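Local coordinates for pyocyanin demethylase (Mycobacterium fortuitum subsp. fortuitum DSM 46621 = ATCC 6841, PDB 5K21), which degrades the Pseudomonas aeruginosa toxin pyocyanin by a tautomerizing demethylation that yields phenazin-1-ol and inhibits biofilms, at residues Leu17-Asp22 against Pro124-Glu129; Gly54-Ala59 against Cys74-His79. All blocks are in the same frame, centred on the assembly; numbering follows the deposited sequence.

Contact 1: Leu17-Asp22 against Pro124-Glu129; sequences LDVKND and PDEKYE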
loop_
_atom_site.group_PDB
_atom_site.type_symbol
_atom_site.label_atom_id
_atom_site.label_comp_id
_atom_site.label_asym_id
_atom_site.label_seq_id
_atom_site.Cartn_x
_atom_site.Cartn_y
_atom_site.Cartn_z
ATOM N N LEU B 17 20.124 -8.212 7.408
ATOM C CA LEU B 17 19.145 -8.941 8.205
ATOM C C LEU B 17 18.902 -10.332 7.638
ATOM O O LEU B 17 18.658 -10.490 6.438
ATOM C CB LEU B 17 17.829 -8.179 8.276
ATOM C CG LEU B 17 17.950 -6.750 8.767
ATOM C CD1 LEU B 17 16.613 -6.086 8.646
ATOM C CD2 LEU B 17 18.462 -6.680 10.201
ATOM N N ASP B 18 18.959 -11.336 8.514
ATOM C CA ASP B 18 18.560 -12.687 8.160
ATOM C C ASP B 18 17.052 -12.817 8.318
ATOM O O ASP B 18 16.466 -12.333 9.295
ATOM C CB ASP B 18 19.293 -13.701 9.033
ATOM C CG ASP B 18 20.810 -13.577 8.897
ATOM O OD1 ASP B 18 21.272 -13.276 7.769
ATOM O OD2 ASP B 18 21.520 -13.697 9.918
ATOM N N VAL B 19 16.423 -13.438 7.325
ATOM C CA VAL B 19 14.974 -13.437 7.184
ATOM C C VAL B 19 14.485 -14.879 7.200
ATOM O O VAL B 19 14.988 -15.721 6.446
ATOM C CB VAL B 19 14.550 -12.710 5.893
ATOM C CG1 VAL B 19 13.051 -12.596 5.790
ATOM C CG2 VAL B 19 15.161 -11.317 5.857
ATOM N N LYS B 20 13.562 -15.174 8.105
ATOM C CA LYS B 20 12.915 -16.479 8.172
ATOM C C LYS B 20 11.424 -16.289 7.930
ATOM O O LYS B 20 10.767 -15.584 8.697
ATOM C CB LYS B 20 13.161 -17.128 9.537
ATOM N N ASN B 21 10.886 -16.888 6.859
ATOM C CA ASN B 21 9.449 -16.799 6.635
ATOM C C ASN B 21 8.711 -17.356 7.844
ATOM O O ASN B 21 9.005 -18.459 8.309
ATOM C CB ASN B 21 9.037 -17.577 5.382
ATOM C CG ASN B 21 9.722 -17.089 4.124
ATOM O OD1 ASN B 21 10.008 -17.883 3.229
ATOM N ND2 ASN B 21 9.969 -15.786 4.033
ATOM N N ASP B 22 7.708 -16.612 8.318
ATOM C CA ASP B 22 6.955 -16.987 9.513
ATOM C C ASP B 22 5.600 -17.565 9.102
ATOM O O ASP B 22 5.379 -18.768 9.236
ATOM C CB ASP B 22 6.769 -15.769 10.421
ATOM C CG ASP B 22 6.198 -16.107 11.766
ATOM O OD1 ASP B 22 5.664 -17.221 11.952
ATOM O OD2 ASP B 22 6.278 -15.234 12.664
ATOM N N PRO B 124 16.412 -20.929 2.809
ATOM C CA PRO B 124 16.792 -20.754 4.220
ATOM C C PRO B 124 17.785 -19.627 4.453
ATOM O O PRO B 124 17.952 -19.208 5.606
ATOM C CB PRO B 124 17.396 -22.115 4.601
ATOM C CG PRO B 124 17.703 -22.791 3.299
ATOM C CD PRO B 124 16.692 -22.291 2.324
ATOM N N ASP B 125 18.426 -19.110 3.407
ATOM C CA ASP B 125 19.456 -18.087 3.546
ATOM C C ASP B 125 18.961 -16.725 3.078
ATOM O O ASP B 125 19.756 -15.869 2.677
ATOM C CB ASP B 125 20.717 -18.487 2.785
ATOM C CG ASP B 125 21.319 -19.775 3.303
ATOM O OD1 ASP B 125 21.100 -20.090 4.492
ATOM O OD2 ASP B 125 22.000 -20.475 2.525
ATOM N N GLU B 126 17.650 -16.505 3.142
ATOM C CA GLU B 126 17.102 -15.232 2.706
ATOM C C GLU B 126 17.670 -14.108 3.557
ATOM O O GLU B 126 17.779 -14.228 4.780
ATOM C CB GLU B 126 15.576 -15.238 2.814
ATOM C CG GLU B 126 14.964 -13.955 2.288
ATOM C CD GLU B 126 13.456 -13.978 2.255
ATOM O OE1 GLU B 126 12.854 -15.078 2.257
ATOM O OE2 GLU B 126 12.868 -12.882 2.216
ATOM N N LYS B 127 18.012 -13.005 2.905
ATOM C CA LYS B 127 18.560 -11.841 3.583
ATOM C C LYS B 127 17.991 -10.575 2.971
ATOM O O LYS B 127 17.602 -10.553 1.798
ATOM C CB LYS B 127 20.086 -11.788 3.483
ATOM C CG LYS B 127 20.815 -12.920 4.169
ATOM C CD LYS B 127 22.328 -12.705 4.106
ATOM C CE LYS B 127 23.107 -13.814 4.801
ATOM N NZ LYS B 127 22.945 -15.135 4.141
ATOM N N TYR B 128 17.918 -9.538 3.800
ATOM C CA TYR B 128 17.686 -8.172 3.361
ATOM C C TYR B 128 18.975 -7.406 3.582
ATOM O O TYR B 128 19.521 -7.421 4.698
ATOM C CB TYR B 128 16.595 -7.467 4.158
ATOM C CG TYR B 128 15.238 -8.080 4.160
ATOM C CD1 TYR B 128 14.804 -8.875 3.123
ATOM C CD2 TYR B 128 14.366 -7.825 5.218
ATOM C CE1 TYR B 128 13.529 -9.438 3.138
ATOM C CE2 TYR B 128 13.070 -8.374 5.233
ATOM C CZ TYR B 128 12.667 -9.173 4.191
ATOM O OH TYR B 128 11.389 -9.722 4.199
ATOM N N GLU B 129 19.422 -6.700 2.555
ATOM C CA GLU B 129 20.577 -5.813 2.680
ATOM C C GLU B 129 20.085 -4.386 2.481
ATOM O O GLU B 129 19.567 -4.036 1.417
ATOM C CB GLU B 129 21.673 -6.192 1.684
ATOM C CG GLU B 129 22.930 -5.343 1.806
ATOM C CD GLU B 129 23.612 -5.479 3.188
ATOM O OE1 GLU B 129 23.621 -6.606 3.747
ATOM O OE2 GLU B 129 24.146 -4.465 3.708
#

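Contact 2: Gly54-Ala59 against Cys74-His79; sequences GYDGGA and CELTIH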
loop_
_atom_site.group_PDB
_atom_site.type_symbol
_atom_site.label_atom_id
_atom_site.label_comp_id
_atom_site.label_asym_id
_atom_site.label_seq_id
_atom_site.Cartn_x
_atom_site.Cartn_y
_atom_site.Cartn_z
ATOM N N GLY B 54 13.659 -8.490 15.194
ATOM C CA GLY B 54 12.384 -7.910 14.826
ATOM C C GLY B 54 11.602 -8.847 13.920
ATOM O O GLY B 54 11.833 -10.057 13.895
ATOM N N TYR B 55 10.661 -8.257 13.205
ATOM C CA TYR B 55 9.758 -9.025 12.359
ATOM C C TYR B 55 9.260 -8.101 11.265
ATOM O O TYR B 55 9.493 -6.888 11.295
ATOM C CB TYR B 55 8.605 -9.613 13.175
ATOM C CG TYR B 55 7.855 -8.584 13.979
ATOM C CD1 TYR B 55 6.776 -7.911 13.437
ATOM C CD2 TYR B 55 8.235 -8.287 15.285
ATOM C CE1 TYR B 55 6.091 -6.974 14.163
ATOM C CE2 TYR B 55 7.560 -7.344 16.022
ATOM C CZ TYR B 55 6.483 -6.691 15.452
ATOM O OH TYR B 55 5.803 -5.741 16.171
ATOM N N ASP B 56 8.566 -8.680 10.288
ATOM C CA ASP B 56 8.015 -7.847 9.241
ATOM C C ASP B 56 6.687 -8.430 8.786
ATOM O O ASP B 56 6.258 -9.515 9.213
ATOM C CB ASP B 56 9.003 -7.648 8.066
ATOM C CG ASP B 56 9.247 -8.913 7.241
ATOM O OD1 ASP B 56 8.323 -9.757 7.091
ATOM O OD2 ASP B 56 10.384 -9.056 6.732
ATOM N N GLY B 57 6.017 -7.623 7.986
ATOM C CA GLY B 57 4.757 -7.998 7.379
ATOM C C GLY B 57 4.618 -7.272 6.066
ATOM O O GLY B 57 5.074 -6.137 5.920
ATOM N N GLY B 58 3.996 -7.935 5.097
ATOM C CA GLY B 58 3.911 -7.337 3.785
ATOM C C GLY B 58 2.911 -8.045 2.904
ATOM O O GLY B 58 2.328 -9.075 3.271
ATOM N N ALA B 59 2.751 -7.471 1.714
ATOM C CA ALA B 59 1.818 -7.974 0.721
ATOM C C ALA B 59 2.413 -7.734 -0.654
ATOM O O ALA B 59 3.029 -6.690 -0.894
ATOM C CB ALA B 59 0.455 -7.281 0.862
ATOM N N CYS B 74 5.033 -4.959 -4.406
ATOM C CA CYS B 74 5.185 -5.411 -3.027
ATOM C C CYS B 74 5.328 -4.228 -2.086
ATOM O O CYS B 74 5.958 -3.210 -2.420
ATOM C CB CYS B 74 6.399 -6.309 -2.849
ATOM S SG CYS B 74 6.309 -7.849 -3.726
ATOM N N GLU B 75 4.710 -4.378 -0.923
ATOM C CA GLU B 75 4.812 -3.451 0.193
ATOM C C GLU B 75 5.276 -4.230 1.413
ATOM O O GLU B 75 4.760 -5.319 1.695
ATOM C CB GLU B 75 3.465 -2.781 0.507
ATOM C CG GLU B 75 3.058 -1.631 -0.392
ATOM C CD GLU B 75 3.718 -0.304 -0.001
ATOM O OE1 GLU B 75 4.571 -0.287 0.925
ATOM O OE2 GLU B 75 3.355 0.728 -0.603
ATOM N N LEU B 76 6.223 -3.650 2.149
ATOM C CA LEU B 76 6.853 -4.314 3.273
ATOM C C LEU B 76 7.001 -3.329 4.417
ATOM O O LEU B 76 7.380 -2.177 4.197
ATOM C CB LEU B 76 8.243 -4.850 2.872
ATOM C CG LEU B 76 9.073 -5.582 3.925
ATOM C CD1 LEU B 76 8.414 -6.923 4.253
ATOM C CD2 LEU B 76 10.483 -5.789 3.395
ATOM N N THR B 77 6.720 -3.798 5.630
ATOM C CA THR B 77 7.025 -3.069 6.851
ATOM C C THR B 77 7.906 -3.927 7.732
ATOM O O THR B 77 7.538 -5.051 8.089
ATOM C CB THR B 77 5.778 -2.673 7.629
ATOM O OG1 THR B 77 4.972 -1.824 6.825
ATOM C CG2 THR B 77 6.152 -1.938 8.934
ATOM N N ILE B 78 9.044 -3.366 8.111
ATOM C CA ILE B 78 9.991 -3.979 9.030
ATOM C C ILE B 78 9.825 -3.318 10.380
ATOM O O ILE B 78 9.739 -2.086 10.461
ATOM C CB ILE B 78 11.424 -3.810 8.498
ATOM C CG1 ILE B 78 11.636 -4.758 7.322
ATOM C CG2 ILE B 78 12.463 -3.989 9.632
ATOM C CD1 ILE B 78 12.882 -4.442 6.487
ATOM N N HIS B 79 9.724 -4.129 11.433
ATOM C CA HIS B 79 9.664 -3.639 12.803
ATOM C C HIS B 79 10.937 -4.042 13.533
ATOM O O HIS B 79 11.195 -5.237 13.720
ATOM C CB HIS B 79 8.429 -4.192 13.522
ATOM C CG HIS B 79 8.282 -3.725 14.940
ATOM N ND1 HIS B 79 9.109 -4.154 15.959
ATOM C CD2 HIS B 79 7.396 -2.873 15.511
ATOM C CE1 HIS B 79 8.749 -3.575 17.094
ATOM N NE2 HIS B 79 7.707 -2.798 16.852
#

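Contact 1: Leu17-Asp22 against Pro124-Glu129
A chi1 of -175° sets V19 CG1 anti to the backbone N and thereby CG2 anti to the carbonyl carbon, beside the N, where it lies over the Y128 ring; with Y128 CG anti to its own carbonyl carbon (chi1 -59°), the two side chains meet at about a right angle. They belong to the first and last strands of an eight-stranded antiparallel barrel of the allene oxide cyclase type, and the pairing of these strands closes the barrel. The CH-pi contact is almost perfectly centred: V19 CG2 sits 3.4 Å from the Y128 ring centroid and practically on the ring normal, while L17 CD1 flanks the rim of the ring. V19 CG1 touches Y128 OH, which is hydrogen-bonded to D56, and E126 OE2.

L17 and Y128 form a hydrogen-bonded pair, with L17 N to Y128 O at 2.9 Å and nearly straight, and Y128 N to L17 O also at 2.9 Å. Beyond it, V19 N donates to E126 O at 3.0 Å from above the carbonyl plane. On the other face of the sheet D18 and K127 lie side by side; D18 OD1 touches K127 CE, but K127 NZ stays 4.4 Å from D18 OD1, too far for a salt bridge.

The E126 side chain crosses that of V19, packing CG against V19 CB at 3.8 Å. N21 ND2, whose stronger partner is D44, makes a weak 3.5 Å hydrogen bond to E126 OE1, the amide and carboxylate planes turned 66° apart.

Contact 2: Gly54-Ala59 against Cys74-His79
Y55 and H79 stack at one end of this strand pair as an offset aromatic pair, with ring centroids 4.5 Å apart and planes only 9° from parallel. The tyrosine CG stands between its backbone N and carbonyl carbon (chi1 54°) and H79 CG is anti to its own N, which brings the rings over one another. The hydroxyl does the closest touching: Y55 OH lies over the centre of the imidazole, 3.3 Å from H79 CD2. In return H79 CB sits over the Y55 face, displaced toward the rim, in a CH-pi contact.

Six backbone hydrogen bonds join the strands in three reciprocal pairs, Y55 with H79, G57 with T77 and A59 with E75. The shortest, H79 N to Y55 O at 2.8 Å, runs nearly along the C=O axis. This regular ladder is the antiparallel beta hairpin of strands 51-65 and 70-80, part of the barrel wall. G58 CA comes within 3.0 Å of E75 O, and G54 CA makes a CA-H...O contact with H79 O.

Van der Waals contacts lie on the face of D56, L76 and I78. L76 CD1 packs 3.7 Å from the carboxylate carbon D56 CG, and I78 CG1 touches D56 CB at 4.0 Å; the D56 carboxylate itself is hydrogen-bonded to Y128.

E75 and T77 reach outward: E75 OE1 forms a salt bridge with R88 of the second subunit, which also hydrogen-bonds T77 OG1, while E75 OE2 is hydrogen-bonded to Y73 OH of the same chain. Within the ligand pocket, a disulfide ties C74 SG to C60 of strand 51-65.

In the fold
Contact 1 closes the barrel between its first and last strands, whereas contact 2, nested within the intervening chain, forms a hairpin in the same sheet; their centres lie 12 Å apart. Y128 spans the interior between them. Its OH makes a probable hydrogen bond of 2.8 Å to D56 OD2, and its ring packs on the second hairpin strand, Y128 CD2 lying 3.9 Å from I78 CD1. Both contacts contribute to the phenazin-1-ol pocket: the nearest side-chain approach of Y128 to the ligand is about 3 Å, that of C74 about 4 Å, and N21 also touches it. D44 is a further link, hydrogen-bonding N21 of contact 1 while its OD2 lies close to D56 OD1 of contact 2.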